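Local coordinates for Lpg0393 helical bundle domain-containing protein (Legionella pneumophila subsp. pneumophila str. Philadelphia 1, PDB 4R0G) that acts as a guanine-nucleotide exchange factor for the Rab GTPases Rab5, Rab21 and Rab22, probably through its VPS9-like domain, at residues Phe49-Asn54 / Leu58-Lys63. Residues are numbered along the deposited sequence; the frame is centred on the assembly and turned at random.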
# COMPACT_ATOMS: atom_id res chain seq x y z
N PHE A 49 17.49 1.47 -24.49
CA PHE A 49 17.59 1.74 -25.91
C PHE A 49 16.51 2.72 -26.29
O PHE A 49 16.78 3.79 -26.83
CB PHE A 49 17.34 0.45 -26.67
CG PHE A 49 17.33 0.64 -28.14
CD1 PHE A 49 18.51 0.96 -28.81
CD2 PHE A 49 16.16 0.51 -28.85
CE1 PHE A 49 18.51 1.14 -30.18
CE2 PHE A 49 16.15 0.70 -30.23
CZ PHE A 49 17.34 1.01 -30.89
N GLU A 50 15.28 2.36 -25.97
CA GLU A 50 14.15 3.14 -26.42
C GLU A 50 14.15 4.60 -25.90
O GLU A 50 13.87 5.55 -26.62
CB GLU A 50 12.88 2.40 -26.04
CG GLU A 50 11.78 2.68 -26.99
CD GLU A 50 11.96 2.02 -28.34
OE1 GLU A 50 12.22 0.80 -28.38
OE2 GLU A 50 11.82 2.72 -29.37
N TRP A 51 14.51 4.78 -24.66
CA TRP A 51 14.46 6.09 -24.08
C TRP A 51 15.57 6.96 -24.66
O TRP A 51 15.45 8.18 -24.74
CB TRP A 51 14.60 5.92 -22.57
CG TRP A 51 14.07 7.02 -21.77
CD1 TRP A 51 13.72 8.27 -22.20
CD2 TRP A 51 13.84 7.00 -20.35
NE1 TRP A 51 13.28 9.03 -21.14
CE2 TRP A 51 13.34 8.27 -19.99
CE3 TRP A 51 14.02 6.03 -19.35
CZ2 TRP A 51 13.01 8.60 -18.66
CZ3 TRP A 51 13.70 6.36 -18.03
CH2 TRP A 51 13.20 7.63 -17.70
N LEU A 52 16.68 6.32 -25.05
CA LEU A 52 17.81 7.05 -25.59
C LEU A 52 17.56 7.51 -27.03
O LEU A 52 18.08 8.55 -27.47
CB LEU A 52 19.10 6.21 -25.48
CG LEU A 52 19.71 6.09 -24.07
CD1 LEU A 52 20.99 5.28 -24.06
CD2 LEU A 52 19.96 7.46 -23.45
N ASN A 53 16.77 6.74 -27.76
CA ASN A 53 16.35 7.14 -29.09
C ASN A 53 15.16 8.10 -29.13
O ASN A 53 14.86 8.73 -30.14
CB ASN A 53 16.06 5.90 -29.93
CG ASN A 53 17.30 5.08 -30.14
OD1 ASN A 53 18.33 5.61 -30.53
ND2 ASN A 53 17.23 3.81 -29.83
N ASN A 54 14.46 8.18 -28.02
CA ASN A 54 13.32 9.05 -27.92
C ASN A 54 13.57 10.34 -27.20
O ASN A 54 12.67 10.97 -26.66
CB ASN A 54 12.02 8.30 -27.65
CG ASN A 54 11.61 7.43 -28.84
OD1 ASN A 54 10.71 7.80 -29.63
ND2 ASN A 54 12.29 6.28 -29.01
N LEU A 58 17.47 15.85 -19.47
CA LEU A 58 17.48 16.27 -18.09
C LEU A 58 16.07 16.48 -17.53
O LEU A 58 15.77 16.08 -16.40
CB LEU A 58 18.35 17.53 -17.95
CG LEU A 58 18.65 18.03 -16.54
CD1 LEU A 58 19.44 16.97 -15.77
CD2 LEU A 58 19.41 19.34 -16.61
N ASP A 59 15.20 17.08 -18.33
CA ASP A 59 13.82 17.30 -17.91
C ASP A 59 13.04 15.98 -17.74
O ASP A 59 12.18 15.87 -16.87
CB ASP A 59 13.14 18.29 -18.88
CG ASP A 59 11.64 18.45 -18.62
OD1 ASP A 59 11.30 19.05 -17.55
OD2 ASP A 59 10.82 17.99 -19.48
N ASP A 60 13.36 14.96 -18.53
CA ASP A 60 12.69 13.66 -18.42
C ASP A 60 12.94 13.10 -17.03
O ASP A 60 12.06 12.51 -16.40
CB ASP A 60 13.22 12.65 -19.46
CG ASP A 60 12.67 12.89 -20.88
OD1 ASP A 60 12.26 14.03 -21.22
OD2 ASP A 60 12.67 11.91 -21.68
N ILE A 61 14.16 13.30 -16.57
CA ILE A 61 14.59 12.84 -15.26
C ILE A 61 13.84 13.57 -14.15
O ILE A 61 13.32 12.95 -13.23
CB ILE A 61 16.10 13.08 -15.11
CG1 ILE A 61 16.83 12.32 -16.20
CG2 ILE A 61 16.61 12.67 -13.75
CD1 ILE A 61 18.25 12.67 -16.28
N LYS A 62 13.80 14.90 -14.25
CA LYS A 62 13.19 15.71 -13.19
C LYS A 62 11.69 15.49 -13.00
O LYS A 62 11.17 15.58 -11.89
CB LYS A 62 13.52 17.19 -13.39
CG LYS A 62 14.82 17.60 -12.71
CD LYS A 62 15.01 19.08 -12.67
CE LYS A 62 16.34 19.43 -12.00
NZ LYS A 62 16.67 20.90 -12.15
N LYS A 63 11.01 15.20 -14.10
CA LYS A 63 9.58 14.93 -14.04
C LYS A 63 9.40 13.54 -13.49
O LYS A 63 8.48 13.27 -12.71
CB LYS A 63 8.92 15.10 -15.41
CG LYS A 63 8.37 16.48 -15.61
CD LYS A 63 8.32 16.88 -17.08
CE LYS A 63 8.21 18.41 -17.23
NZ LYS A 63 8.12 18.84 -18.67
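W51 and D60 join the end of helix 40-53 to the start of helix 58-71 through a single buried hydrogen bond. The indole NE1 donates to D60 OD2 at 3.0 Å, nearly straight (165° at the hydrogen). The acceptor lies at the edge of the indole, nearly in the ring plane, and receives the N-H on its anti lone pair, turned away from OD1. The ring and carboxylate planes are nearly coplanar, 27° apart, while the two side chains run past each other in opposite directions. With CG anti to the backbone N (chi1 -158°), the indole reaches across to the second helix; its six-membered ring passes beside the aspartate stem, W51 CZ2 lying 4.1 Å from D60 CB. The other carboxylate oxygen, OD1, forms a salt bridge with R13, which probably favours the charged form of D60; W51 and R13 together probably hold the carboxylate's rotation. Within the first segment, the N54 side-chain amide turns back, ND2 donating to the E50 carbonyl oxygen at 3.0 Å, just where the helix ends. R13 also bonds N54 O, tying both helices to helix 5-14. W51 also touches L9 of helix 5-14 and I89 and L93 of helix 80-101, with W23 and F56 meeting it edge-to-face.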